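Local atomic coordinates of Ent-copalyl diphosphate synthase (Streptomyces platensis, PDB entry 5BP8), a protein that is a largely helical enzyme of the terpene cyclase class, with a region related to the C-terminal domain of squalene-hopene cyclases. Residues Trp24-Pro29 with Ala502-Ile507; Ala136-Arg141 with Thr159-Pro164. All coordinates share one frame; numbering follows the deposited sequence.

How the contacts relate
Contact 1 ties the two ends of the chain together, bringing the loop between helices 7-20 and 31-40 against the start of the last helix, 504-518; its centre lies about 9 Å from that of the chain, and most of its touching residues are buried. Contact 2 is a peripheral clasp about 28 Å from the chain centre, where helix 127-144 holds the loop that follows it and Thr160 is exposed. The two share no element. Chemistry follows place: in contact 1 main chain meets main chain, with aliphatic groups beside the bonds and two bridging waters, whereas in contact 2 one asparagine side chain and one water hold a nearby backbone, with a leucine and an isoleucine packed on the buried side.

Contact 1 of 2, residues Trp24-Pro29 with Ala502-Ile507; sequences WGLVAP and APVTVI
Ala502 receives the straighter of the two direct backbone bonds: Ala28 N donates to Ala502 O at 3.0 Å, with an angle of 165° at the hydrogen. The same oxygen also takes a CA-H contact from Val27, and water 2 continues the pairing by donating to Ala28 O and accepting from Ala502 N. The two alanine methyl groups lie beside the bond, consistent with small residues where backbones come close. Next, Pro503, at the N-cap of helix 504-518, has no N-H to offer and meets the loop through its CA, 3.4 Å from Leu26 O, while its ring lies against Phe262. Val504 N makes a weak bond to Leu26 O, 3.1 Å long and bent to 135°. The side chains of Leu26 and Val504 carry most of the apolar contact and cross obliquely. Leu26 holds CG anti to its backbone N (chi1 177°), and its CD2 lies against Val504 CB, at 3.7 Å, and CG1; the second methyl, Val504 CG2, meets Ala28 CB at 4.1 Å. Thr505 contributes OG1, set 3.6 Å from Leu26 CB, and also touches Glu263 and Val267. At Val506 the backbone N donates to water 1, which gives a 2.7 Å bond to Leu26 O. The loop between helices 7-20 and 31-40 is thus laid on the N-terminal end of helix 504-518, with helix 260-274 beside both: its Glu263 also bonds Leu26 N. Leu26 O collects a water, a weak N-H bond and a CA-H contact at the first turn of the helix, where the helix dipole would probably favour a carbonyl oxygen.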
# COMPACT_ATOMS: atom_id res chain seq x y z
N TRP A 24 -11.14 -3.38 -10.65
CA TRP A 24 -10.43 -2.35 -9.89
C TRP A 24 -9.41 -2.94 -8.91
O TRP A 24 -8.41 -2.32 -8.60
CB TRP A 24 -11.41 -1.53 -9.07
CG TRP A 24 -12.42 -0.73 -9.85
CD1 TRP A 24 -13.57 -1.18 -10.47
CD2 TRP A 24 -12.37 0.68 -10.10
NE1 TRP A 24 -14.24 -0.12 -11.06
CE2 TRP A 24 -13.53 1.03 -10.84
CE3 TRP A 24 -11.48 1.68 -9.73
CZ2 TRP A 24 -13.79 2.34 -11.22
CZ3 TRP A 24 -11.73 2.96 -10.10
CH2 TRP A 24 -12.89 3.30 -10.83
N GLY A 25 -9.72 -4.11 -8.35
CA GLY A 25 -9.06 -4.58 -7.16
C GLY A 25 -9.68 -3.88 -5.96
O GLY A 25 -10.33 -2.83 -6.11
N LEU A 26 -9.51 -4.45 -4.78
CA LEU A 26 -10.13 -3.89 -3.57
C LEU A 26 -9.09 -3.34 -2.60
O LEU A 26 -8.24 -4.08 -2.06
CB LEU A 26 -11.03 -4.93 -2.87
CG LEU A 26 -11.69 -4.51 -1.56
CD1 LEU A 26 -12.54 -3.25 -1.72
CD2 LEU A 26 -12.53 -5.67 -1.00
N VAL A 27 -9.16 -2.03 -2.40
CA VAL A 27 -8.38 -1.32 -1.39
C VAL A 27 -9.36 -0.60 -0.50
O VAL A 27 -10.19 0.17 -1.01
CB VAL A 27 -7.35 -0.33 -1.99
CG1 VAL A 27 -6.61 0.42 -0.86
CG2 VAL A 27 -6.32 -1.05 -2.86
N ALA A 28 -9.28 -0.83 0.81
CA ALA A 28 -10.22 -0.20 1.75
C ALA A 28 -9.95 1.29 1.83
O ALA A 28 -8.81 1.73 1.62
CB ALA A 28 -10.08 -0.81 3.14
N PRO A 29 -10.98 2.09 2.14
CA PRO A 29 -10.70 3.51 2.35
C PRO A 29 -9.74 3.76 3.48
O PRO A 29 -9.59 2.92 4.38
CB PRO A 29 -12.08 4.12 2.69
CG PRO A 29 -13.10 3.11 2.24
CD PRO A 29 -12.42 1.77 2.14
N ALA A 502 -4.97 -1.12 3.01
CA ALA A 502 -5.31 -2.54 3.09
C ALA A 502 -5.84 -3.06 1.76
O ALA A 502 -6.99 -2.73 1.35
CB ALA A 502 -6.35 -2.80 4.18
N PRO A 503 -5.03 -3.87 1.08
CA PRO A 503 -5.52 -4.57 -0.11
C PRO A 503 -6.26 -5.84 0.33
O PRO A 503 -5.65 -6.92 0.56
CB PRO A 503 -4.25 -4.85 -0.87
CG PRO A 503 -3.23 -5.14 0.21
CD PRO A 503 -3.64 -4.24 1.38
N VAL A 504 -7.56 -5.69 0.48
CA VAL A 504 -8.38 -6.65 1.23
C VAL A 504 -8.39 -8.04 0.55
O VAL A 504 -8.31 -9.05 1.22
CB VAL A 504 -9.82 -6.11 1.41
CG1 VAL A 504 -10.75 -7.18 1.97
CG2 VAL A 504 -9.82 -4.84 2.29
N THR A 505 -8.47 -8.06 -0.77
CA THR A 505 -8.57 -9.34 -1.47
C THR A 505 -7.22 -10.05 -1.41
O THR A 505 -7.14 -11.27 -1.24
CB THR A 505 -9.01 -9.12 -2.91
OG1 THR A 505 -10.28 -8.43 -2.90
CG2 THR A 505 -9.13 -10.45 -3.65
N VAL A 506 -6.16 -9.26 -1.50
CA VAL A 506 -4.80 -9.77 -1.27
C VAL A 506 -4.68 -10.46 0.09
O VAL A 506 -4.11 -11.56 0.22
CB VAL A 506 -3.75 -8.65 -1.48
CG1 VAL A 506 -2.38 -9.06 -0.97
CG2 VAL A 506 -3.64 -8.29 -2.95
N ILE A 507 -5.20 -9.82 1.12
CA ILE A 507 -5.14 -10.40 2.45
C ILE A 507 -5.99 -11.68 2.54
O ILE A 507 -5.54 -12.67 3.11
CB ILE A 507 -5.56 -9.36 3.51
CG1 ILE A 507 -4.57 -8.18 3.52
CG2 ILE A 507 -5.62 -9.99 4.90
CD1 ILE A 507 -5.09 -6.97 4.29
O HOH W 1 -6.87 -6.37 -2.66
O HOH W 2 -6.81 1.02 3.15

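Contact 2 of 2, residues Ala136-Arg141 with Thr159-Pro164; sequences ADINTR and TTLTSP
Asn139 OD1 takes the N-H of Leu161 at 2.8 Å, in a bond with an angle of 160° at the hydrogen. The donor stands somewhat out of the plane of the amide carbonyl. The other end of the same side chain completes the grip: Asn139 ND2 donates to Leu161 O at 3.0 Å, coming in the plane of that carbonyl on a lone pair. Asparagine suits this place because its amide offers an acceptor and a donor side by side, matching the C=O and N-H of a single extended residue. Its CG lies anti to the carbonyl carbon (chi1 -77°), on the loop-facing side of the helix, and chi2 of -33° then sets the turn of OD1 and ND2. Thr160 flanks the pair on the exposed side, its CG2 4.0 Å from Asn139 ND2, and its CA approaches OD1. One step along, water 3 donates to both Asn139 O and Thr159 O, the latter at 2.7 Å, and so joins the helix backbone to the loop beside the amide. Leu161 turns its side chain inward, where CD1 meets Ile138 CG2 at 4.0 Å. Both residues also reach Leu109 of helix 98-116, and Leu161 packs on Leu117, Leu135 and Leu142 as well, so branched aliphatic groups fit this buried side. With both amide ends engaged, the side-chain flip of Asn139 is settled by its partners. The loop gains two bonds at Leu161 without forming a strand; the polar pair lies on the more exposed side and the Leu161-Ile138 contact on the buried side, so Leu161 is held by both backbone and side chain.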
# COMPACT_ATOMS: atom_id res chain seq x y z
N ALA A 136 2.19 23.59 5.40
CA ALA A 136 2.11 24.97 4.90
C ALA A 136 0.65 25.40 4.72
O ALA A 136 0.31 26.53 5.09
CB ALA A 136 2.87 25.13 3.58
N ASP A 137 -0.22 24.53 4.21
CA ASP A 137 -1.63 24.91 4.05
C ASP A 137 -2.32 25.08 5.39
O ASP A 137 -3.13 26.00 5.56
CB ASP A 137 -2.39 23.89 3.19
CG ASP A 137 -2.13 24.07 1.68
OD1 ASP A 137 -1.65 25.16 1.28
OD2 ASP A 137 -2.45 23.15 0.91
N ILE A 138 -1.97 24.22 6.35
CA ILE A 138 -2.50 24.38 7.72
C ILE A 138 -2.09 25.74 8.29
O ILE A 138 -2.93 26.50 8.77
CB ILE A 138 -2.03 23.25 8.65
CG1 ILE A 138 -2.74 21.94 8.25
CG2 ILE A 138 -2.34 23.59 10.12
CD1 ILE A 138 -2.14 20.71 8.90
N ASN A 139 -0.82 26.08 8.17
CA ASN A 139 -0.37 27.35 8.70
C ASN A 139 -1.05 28.54 8.02
O ASN A 139 -1.39 29.51 8.69
CB ASN A 139 1.16 27.45 8.65
CG ASN A 139 1.79 26.64 9.74
OD1 ASN A 139 1.22 26.52 10.84
ND2 ASN A 139 2.97 26.08 9.48
N THR A 140 -1.29 28.44 6.73
CA THR A 140 -2.05 29.46 6.02
C THR A 140 -3.45 29.62 6.59
O THR A 140 -3.91 30.76 6.84
CB THR A 140 -2.07 29.17 4.50
OG1 THR A 140 -0.72 29.24 4.03
CG2 THR A 140 -2.91 30.16 3.76
N ARG A 141 -4.13 28.50 6.82
CA ARG A 141 -5.46 28.53 7.39
C ARG A 141 -5.47 29.07 8.82
O ARG A 141 -6.38 29.81 9.18
CB ARG A 141 -6.11 27.15 7.39
CG ARG A 141 -6.29 26.55 6.00
CD ARG A 141 -7.45 27.14 5.27
NE ARG A 141 -7.58 26.50 3.97
CZ ARG A 141 -8.38 26.95 3.00
NH1 ARG A 141 -9.13 28.04 3.18
NH2 ARG A 141 -8.41 26.30 1.83
N THR A 159 -1.42 30.83 15.16
CA THR A 159 -0.41 29.83 15.51
C THR A 159 0.37 29.44 14.25
O THR A 159 -0.20 29.40 13.17
CB THR A 159 -1.08 28.57 16.10
OG1 THR A 159 -1.64 28.90 17.39
CG2 THR A 159 -0.08 27.42 16.25
N THR A 160 1.66 29.17 14.40
CA THR A 160 2.48 28.58 13.35
C THR A 160 3.01 27.28 13.89
O THR A 160 3.73 27.27 14.88
CB THR A 160 3.68 29.47 12.99
OG1 THR A 160 3.20 30.76 12.61
CG2 THR A 160 4.48 28.88 11.84
N LEU A 161 2.62 26.17 13.26
CA LEU A 161 3.15 24.87 13.60
C LEU A 161 4.47 24.65 12.87
O LEU A 161 4.63 25.07 11.72
CB LEU A 161 2.17 23.79 13.17
CG LEU A 161 0.80 23.78 13.83
CD1 LEU A 161 -0.03 22.68 13.20
CD2 LEU A 161 0.90 23.60 15.32
N THR A 162 5.42 24.03 13.55
CA THR A 162 6.70 23.71 12.94
C THR A 162 7.10 22.28 13.26
O THR A 162 6.56 21.66 14.17
CB THR A 162 7.82 24.67 13.43
OG1 THR A 162 8.18 24.34 14.77
CG2 THR A 162 7.38 26.12 13.39
N SER A 163 8.07 21.77 12.52
CA SER A 163 8.58 20.45 12.76
C SER A 163 10.09 20.45 12.54
O SER A 163 10.58 21.02 11.57
CB SER A 163 7.95 19.45 11.80
OG SER A 163 8.58 18.17 11.92
N PRO A 164 10.82 19.76 13.42
CA PRO A 164 12.27 19.54 13.25
C PRO A 164 12.64 18.48 12.22
O PRO A 164 13.82 18.34 11.87
CB PRO A 164 12.71 19.12 14.64
CG PRO A 164 11.53 18.42 15.20
CD PRO A 164 10.33 19.17 14.67
O HOH W 3 0.21 30.52 10.75